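Local coordinates for surface protein SPB1 (Streptococcus agalactiae, PDB 4UZG) that forms the backbone subunit of the group B streptococcus type 2b pilus, probably polymerised by sortases into the covalent shaft, at residues E33-Q37 against A99-P103; P96-T100 against D114-K118; L184-V190 against T216-A222. All coordinates share one frame; numbering follows the deposited sequence.

Contact 1 of 3, residues E33-Q37 against A99-P103; sequences EKVYQ and ATNTP
Lys34 reaches across to the 99-103 loop and Tyr36 lies against Asn101; Lys34 and Tyr36 carry the 33-37 side of a 279 Å² interface. The polar grip comes first. With CG anti to the backbone N and the chain extended to its tip, the lysine runs as a straight rod that delivers its ammonium into the bend of the loop. There NZ donates to Thr102 O at 2.9 Å and to Thr100 O at 3.0 Å. In both bonds the nitrogen stands about 60° above the carbonyl plane, so neither uses a lone-pair direction, and a weak third bond goes to Thr100 OG1. Asp113 and Asp114 add salt bridges, which probably offset the charge of the buried ammonium, and Phe115 adds a cation-pi contact.

Apolar and ring contacts follow. The methylenes of Lys34 pass along the loop backbone, CD lying 4.3 Å from Pro103 CD. Asn101 lays its CB over one face of the Tyr36 ring as a CH-pi contact, 4.0 Å from the centroid and 25° off the ring normal. Its amide is turned 32° from the ring plane, and OD1, which is hydrogen-bonded to Lys77, comes to 3.3 Å from Tyr36 CG.

Water supplies the remaining link. One molecule donates both protons, to Lys34 O at 2.7 Å and to Asn101 O at 2.8 Å, tying the two main chains where they do not bond directly.

A lysine ammonium held by loop carbonyls and carboxylates thus pins a loop at the tip of the beta domain containing strands 37-43 and 90-96.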
# COMPACT_ATOMS: atom_id res chain seq x y z
N GLU A 33 30.46 -20.67 13.47
CA GLU A 33 29.44 -20.94 14.47
C GLU A 33 28.27 -21.73 13.89
O GLU A 33 27.76 -21.41 12.81
CB GLU A 33 28.90 -19.64 15.06
CG GLU A 33 29.86 -18.95 16.00
CD GLU A 33 29.25 -17.71 16.62
OE1 GLU A 33 28.09 -17.39 16.27
OE2 GLU A 33 29.93 -17.05 17.45
N LYS A 34 27.85 -22.74 14.62
CA LYS A 34 26.65 -23.47 14.29
C LYS A 34 25.45 -22.51 14.33
O LYS A 34 25.31 -21.73 15.29
CB LYS A 34 26.47 -24.56 15.34
CG LYS A 34 25.17 -25.27 15.31
CD LYS A 34 25.15 -26.41 16.28
CE LYS A 34 23.85 -27.17 16.21
NZ LYS A 34 23.79 -28.30 17.17
N VAL A 35 24.60 -22.56 13.30
CA VAL A 35 23.37 -21.79 13.30
C VAL A 35 22.27 -22.62 13.94
O VAL A 35 21.89 -23.69 13.45
CB VAL A 35 22.95 -21.38 11.88
CG1 VAL A 35 21.62 -20.63 11.93
CG2 VAL A 35 24.03 -20.51 11.25
N TYR A 36 21.72 -22.08 15.02
CA TYR A 36 20.63 -22.75 15.73
C TYR A 36 19.28 -22.04 15.57
O TYR A 36 18.25 -22.60 15.97
CB TYR A 36 20.97 -22.97 17.22
CG TYR A 36 21.28 -21.69 17.94
CD1 TYR A 36 20.27 -20.89 18.44
CD2 TYR A 36 22.60 -21.25 18.09
CE1 TYR A 36 20.56 -19.71 19.09
CE2 TYR A 36 22.89 -20.07 18.75
CZ TYR A 36 21.86 -19.30 19.22
OH TYR A 36 22.09 -18.11 19.88
N GLN A 37 19.25 -20.85 14.97
CA GLN A 37 18.00 -20.18 14.65
C GLN A 37 18.22 -19.11 13.61
O GLN A 37 19.34 -18.62 13.47
CB GLN A 37 17.38 -19.55 15.91
CG GLN A 37 18.20 -18.43 16.49
CD GLN A 37 17.64 -17.89 17.79
OE1 GLN A 37 16.89 -18.57 18.49
NE2 GLN A 37 18.03 -16.67 18.13
N ALA A 99 18.45 -28.84 16.94
CA ALA A 99 17.91 -29.29 18.21
C ALA A 99 18.63 -28.68 19.40
O ALA A 99 18.05 -28.58 20.48
CB ALA A 99 17.94 -30.81 18.31
N THR A 100 19.90 -28.33 19.23
CA THR A 100 20.71 -27.71 20.30
C THR A 100 21.59 -26.60 19.71
O THR A 100 21.75 -26.53 18.49
CB THR A 100 21.64 -28.72 21.00
OG1 THR A 100 22.61 -29.21 20.07
CG2 THR A 100 20.84 -29.87 21.58
N ASN A 101 22.19 -25.76 20.56
CA ASN A 101 22.91 -24.58 20.07
C ASN A 101 24.40 -24.73 19.76
O ASN A 101 24.98 -23.87 19.09
CB ASN A 101 22.76 -23.41 21.03
CG ASN A 101 21.33 -23.12 21.36
OD1 ASN A 101 20.43 -23.50 20.61
ND2 ASN A 101 21.10 -22.49 22.50
N THR A 102 25.01 -25.81 20.24
CA THR A 102 26.43 -26.04 20.04
C THR A 102 26.63 -27.36 19.31
O THR A 102 25.74 -28.20 19.31
CB THR A 102 27.17 -26.09 21.38
OG1 THR A 102 26.54 -27.06 22.22
CG2 THR A 102 27.11 -24.72 22.06
N PRO A 103 27.78 -27.52 18.64
CA PRO A 103 28.01 -28.73 17.84
C PRO A 103 27.93 -30.01 18.67
O PRO A 103 28.63 -30.06 19.67
CB PRO A 103 29.43 -28.54 17.31
CG PRO A 103 29.62 -27.06 17.29
CD PRO A 103 28.88 -26.55 18.49
O HOH W 1 26.23 -21.73 17.88

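Contact 2 of 3, residues P96-T100 against D114-K118; sequences PWAAT and DFFYK
Phe116 fits against the main chain of Pro96-Ala99 where the two limbs of a long loop between strands 90-96 and 121-131 pair through a single beta bridge, Ala98 with Phe115. The bridge is close, 4.0 Å between CA atoms, and is held by Phe116 N to Trp97 O (3.0 Å, 174° at the hydrogen) and by Ala99 N to Asp114 O.

Two rings shape the fit. The Phe116 ring lies against the peptide run: Ala98 N stands 3.5 Å above one face, offset toward the rim, while Pro96 O meets the ring edge in its plane and Ala99 CB touches CE1. Tyr117 sets its CD2 edge over the face of the Trp97 six-membered ring, a tilted edge-to-face pair with centroids 4.7 Å apart and planes at 55°; Ile61 of strand 50-62 touches both rings. Phe115 makes a lesser side contact, Ala98 CB meeting its CD1 at 3.8 Å and Trp97 O sitting at its ring edge. One water receives the Tyr117 hydroxyl proton and donates to Pro96 O, and the same hydroxyl oxygen also pairs with Gly80 N.

Asp114 joins the far end of the pairing. Its CG lies between the backbone N and the carbonyl carbon (chi1 57°), which brings the carboxylate beside Ala99 CB. OD1 is salt-bridged to Lys34, and Thr100 OG1 donates to the syn lone pair of Asp114 OD2 at 2.7 Å.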
# COMPACT_ATOMS: atom_id res chain seq x y z
N PRO A 96 13.61 -22.07 14.76
CA PRO A 96 14.69 -22.93 15.26
C PRO A 96 15.28 -23.75 14.10
O PRO A 96 14.56 -24.21 13.22
CB PRO A 96 13.98 -23.81 16.31
CG PRO A 96 12.58 -23.84 15.90
CD PRO A 96 12.30 -22.47 15.30
N TRP A 97 16.59 -23.93 14.14
CA TRP A 97 17.33 -24.48 13.01
C TRP A 97 18.03 -25.79 13.37
O TRP A 97 18.47 -26.53 12.49
CB TRP A 97 18.36 -23.45 12.53
CG TRP A 97 18.65 -23.52 11.06
CD1 TRP A 97 19.82 -23.87 10.47
CD2 TRP A 97 17.74 -23.20 10.00
NE1 TRP A 97 19.71 -23.80 9.12
CE2 TRP A 97 18.44 -23.39 8.80
CE3 TRP A 97 16.43 -22.75 9.95
CZ2 TRP A 97 17.86 -23.16 7.55
CZ3 TRP A 97 15.84 -22.53 8.72
CH2 TRP A 97 16.56 -22.73 7.54
N ALA A 98 18.16 -26.06 14.67
CA ALA A 98 18.84 -27.26 15.14
C ALA A 98 18.28 -27.59 16.51
O ALA A 98 17.75 -26.71 17.20
CB ALA A 98 20.37 -27.05 15.21
N ALA A 99 18.45 -28.84 16.94
CA ALA A 99 17.91 -29.29 18.21
C ALA A 99 18.63 -28.68 19.40
O ALA A 99 18.05 -28.58 20.48
CB ALA A 99 17.94 -30.81 18.31
N THR A 100 19.90 -28.33 19.23
CA THR A 100 20.71 -27.71 20.30
C THR A 100 21.59 -26.60 19.71
O THR A 100 21.75 -26.53 18.49
CB THR A 100 21.64 -28.72 21.00
OG1 THR A 100 22.61 -29.21 20.07
CG2 THR A 100 20.84 -29.87 21.58
N ASP A 114 22.72 -31.93 14.72
CA ASP A 114 21.28 -32.09 14.91
C ASP A 114 20.46 -31.00 14.20
O ASP A 114 19.39 -30.63 14.67
CB ASP A 114 20.94 -32.17 16.41
CG ASP A 114 21.43 -30.98 17.20
OD1 ASP A 114 21.72 -29.92 16.60
OD2 ASP A 114 21.50 -31.11 18.44
N PHE A 115 20.99 -30.54 13.08
CA PHE A 115 20.27 -29.61 12.21
C PHE A 115 18.98 -30.21 11.68
O PHE A 115 18.91 -31.40 11.35
CB PHE A 115 21.16 -29.24 11.03
CG PHE A 115 22.41 -28.51 11.42
CD1 PHE A 115 22.33 -27.21 11.92
CD2 PHE A 115 23.66 -29.09 11.31
CE1 PHE A 115 23.46 -26.52 12.28
CE2 PHE A 115 24.80 -28.40 11.68
CZ PHE A 115 24.70 -27.12 12.17
N PHE A 116 17.96 -29.36 11.52
CA PHE A 116 16.69 -29.79 10.96
C PHE A 116 16.67 -29.81 9.44
O PHE A 116 15.92 -30.58 8.84
CB PHE A 116 15.55 -28.90 11.43
CG PHE A 116 15.42 -28.79 12.93
CD1 PHE A 116 15.68 -29.87 13.76
CD2 PHE A 116 15.01 -27.60 13.50
CE1 PHE A 116 15.55 -29.73 15.13
CE2 PHE A 116 14.87 -27.45 14.86
CZ PHE A 116 15.13 -28.52 15.69
N TYR A 117 17.46 -28.94 8.82
CA TYR A 117 17.41 -28.68 7.39
C TYR A 117 18.80 -28.90 6.82
O TYR A 117 19.81 -28.89 7.55
CB TYR A 117 16.89 -27.26 7.13
CG TYR A 117 15.61 -27.00 7.91
CD1 TYR A 117 14.44 -27.72 7.66
CD2 TYR A 117 15.58 -26.09 8.97
CE1 TYR A 117 13.28 -27.53 8.42
CE2 TYR A 117 14.41 -25.88 9.73
CZ TYR A 117 13.28 -26.62 9.44
OH TYR A 117 12.12 -26.48 10.17
N LYS A 118 18.86 -29.16 5.53
CA LYS A 118 20.15 -29.40 4.90
C LYS A 118 20.29 -28.54 3.67
O LYS A 118 19.30 -28.06 3.07
CB LYS A 118 20.37 -30.88 4.61
CG LYS A 118 19.27 -31.51 3.82
CD LYS A 118 19.52 -33.00 3.58
CE LYS A 118 18.49 -33.57 2.61
NZ LYS A 118 18.76 -34.99 2.25
O HOH W 2 12.02 -24.90 12.26
O HOH W 3 19.05 -26.87 9.80

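Contact 3 of 3, residues L184-V190 against T216-A222; sequences LQGAIFV and TEYTTGA
An antiparallel edge pairing in the prealbumin-like domain joins Leu184-Val190 to Thr216-Ala222, the segments running 172° apart. The regular part is the hydrogen-bonded pair Phe189-Tyr218, with Phe189 N to Tyr218 O at 2.8 Å and Tyr218 N to Phe189 O at 2.9 Å. Beside it Ile188 and Thr219 form a non-hydrogen-bonded pair.

Next comes the pattern of a G1 beta bulge: Gly186, with the positive phi of that bulge, and Ala187 lie opposite Thr220. Thr220 O receives Gly186 N almost straight, 178° at the hydrogen, and Thr220 N donates to Ala187 O. Thr220 OG1, set between the backbone N and the carbonyl carbon (chi1 61°), turns to the partner chain, donates in the carbonyl plane to a lone pair of Leu184 O at 2.8 Å, and accepts a more bent bond from Ala187 N at 3.0 Å. Thr220 thus binds Leu184, Gly186 and Ala187.

The two faces differ. On one, Ile188 CG2 rests on Glu217 CB at 3.7 Å, while Val190 CG1 lies alongside the glutamate chain. On the other, Phe189 and Tyr218 both pack on Ile226 of strand 225-231.

Within this chain, strand 218-219 is the edge strand beside 188-192, consistent with a transthyretin-like beta sandwich.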
# COMPACT_ATOMS: atom_id res chain seq x y z
N LEU A 184 -13.83 28.25 -9.18
CA LEU A 184 -15.23 28.23 -8.82
C LEU A 184 -15.52 27.31 -7.66
O LEU A 184 -15.29 26.09 -7.74
CB LEU A 184 -16.08 27.80 -10.01
CG LEU A 184 -15.97 28.66 -11.26
CD1 LEU A 184 -16.79 28.06 -12.40
CD2 LEU A 184 -16.42 30.10 -10.99
N GLN A 185 -16.06 27.88 -6.60
CA GLN A 185 -16.51 27.12 -5.45
C GLN A 185 -17.90 26.54 -5.69
O GLN A 185 -18.68 27.04 -6.53
CB GLN A 185 -16.54 28.02 -4.22
CG GLN A 185 -17.68 29.03 -4.24
CD GLN A 185 -17.73 29.86 -3.04
OE1 GLN A 185 -16.72 30.39 -2.59
NE2 GLN A 185 -18.93 30.01 -2.49
N GLY A 186 -18.24 25.52 -4.91
CA GLY A 186 -19.60 25.06 -4.83
C GLY A 186 -20.03 24.03 -5.85
O GLY A 186 -21.17 23.59 -5.80
N ALA A 187 -19.15 23.64 -6.78
CA ALA A 187 -19.48 22.54 -7.69
C ALA A 187 -19.42 21.24 -6.92
O ALA A 187 -18.57 21.08 -6.04
CB ALA A 187 -18.50 22.49 -8.83
N ILE A 188 -20.31 20.30 -7.25
CA ILE A 188 -20.33 19.01 -6.60
C ILE A 188 -19.95 17.95 -7.63
O ILE A 188 -20.54 17.89 -8.71
CB ILE A 188 -21.70 18.66 -5.98
CG1 ILE A 188 -22.12 19.77 -5.01
CG2 ILE A 188 -21.67 17.29 -5.30
CD1 ILE A 188 -23.51 19.59 -4.44
N PHE A 189 -18.98 17.10 -7.27
CA PHE A 189 -18.53 15.98 -8.09
C PHE A 189 -18.63 14.68 -7.33
O PHE A 189 -18.50 14.64 -6.10
CB PHE A 189 -17.06 16.16 -8.49
CG PHE A 189 -16.84 17.20 -9.56
CD1 PHE A 189 -16.75 18.55 -9.24
CD2 PHE A 189 -16.76 16.85 -10.89
CE1 PHE A 189 -16.55 19.49 -10.21
CE2 PHE A 189 -16.57 17.80 -11.87
CZ PHE A 189 -16.48 19.13 -11.53
N VAL A 190 -18.80 13.61 -8.09
CA VAL A 190 -18.51 12.26 -7.65
C VAL A 190 -17.43 11.69 -8.57
O VAL A 190 -17.22 12.18 -9.68
CB VAL A 190 -19.77 11.37 -7.61
CG1 VAL A 190 -20.77 11.91 -6.61
CG2 VAL A 190 -20.42 11.21 -8.98
N THR A 216 -19.77 9.29 -2.38
CA THR A 216 -19.39 10.48 -1.65
C THR A 216 -19.40 11.69 -2.57
O THR A 216 -18.78 11.71 -3.62
CB THR A 216 -17.96 10.32 -1.08
OG1 THR A 216 -17.94 9.18 -0.21
CG2 THR A 216 -17.51 11.57 -0.35
N GLU A 217 -20.14 12.72 -2.17
CA GLU A 217 -20.17 13.99 -2.90
C GLU A 217 -19.09 14.92 -2.38
O GLU A 217 -19.02 15.20 -1.19
CB GLU A 217 -21.54 14.66 -2.75
CG GLU A 217 -22.62 13.94 -3.51
CD GLU A 217 -23.94 14.69 -3.61
OE1 GLU A 217 -24.10 15.73 -2.95
OE2 GLU A 217 -24.83 14.25 -4.38
N TYR A 218 -18.27 15.43 -3.30
CA TYR A 218 -17.21 16.38 -3.01
C TYR A 218 -17.60 17.74 -3.56
O TYR A 218 -17.98 17.85 -4.72
CB TYR A 218 -15.90 15.91 -3.67
CG TYR A 218 -15.33 14.66 -3.07
CD1 TYR A 218 -14.47 14.73 -1.98
CD2 TYR A 218 -15.64 13.39 -3.56
CE1 TYR A 218 -13.93 13.57 -1.41
CE2 TYR A 218 -15.13 12.24 -2.99
CZ TYR A 218 -14.25 12.34 -1.93
OH TYR A 218 -13.73 11.19 -1.36
N THR A 219 -17.46 18.78 -2.74
CA THR A 219 -17.74 20.14 -3.15
C THR A 219 -16.45 20.93 -3.32
O THR A 219 -15.58 20.90 -2.43
CB THR A 219 -18.65 20.83 -2.09
OG1 THR A 219 -19.88 20.13 -1.98
CG2 THR A 219 -18.97 22.23 -2.50
N THR A 220 -16.32 21.66 -4.42
CA THR A 220 -15.14 22.49 -4.61
C THR A 220 -15.12 23.63 -3.58
O THR A 220 -16.15 24.27 -3.30
CB THR A 220 -15.01 23.03 -6.04
OG1 THR A 220 -16.15 23.84 -6.34
CG2 THR A 220 -14.90 21.89 -7.05
N GLY A 221 -13.96 23.83 -2.98
CA GLY A 221 -13.82 24.81 -1.93
C GLY A 221 -13.73 26.23 -2.44
O GLY A 221 -13.87 26.51 -3.63
N ALA A 222 -13.47 27.14 -1.51
CA ALA A 222 -13.37 28.55 -1.83
C ALA A 222 -12.28 28.81 -2.87
O ALA A 222 -12.35 29.79 -3.61
CB ALA A 222 -13.10 29.37 -0.57
O HOH W 4 -14.55 31.36 -4.19

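Contacts 1 and 2 form one unit: their centres lie 7 Å apart, they share Ala99 and Thr100, and they meet directly through the Lys34-Asp114 salt bridge and packing of Lys34 CE on Ala98 CB. Both belong to the loops at one end of the domain built on the larger, mixed sheet, where the two modelled limbs, 96-103 and 113-118, pair with each other and against 33-37. Contact 3 comes later in the chain, in the prealbumin-like domain. Its centre is 65 Å from that of contact 1 and 63 Å from that of contact 2, on the opposite side of the chain's centre. This separation is consistent with an elongated pilus subunit of at least two beta domains.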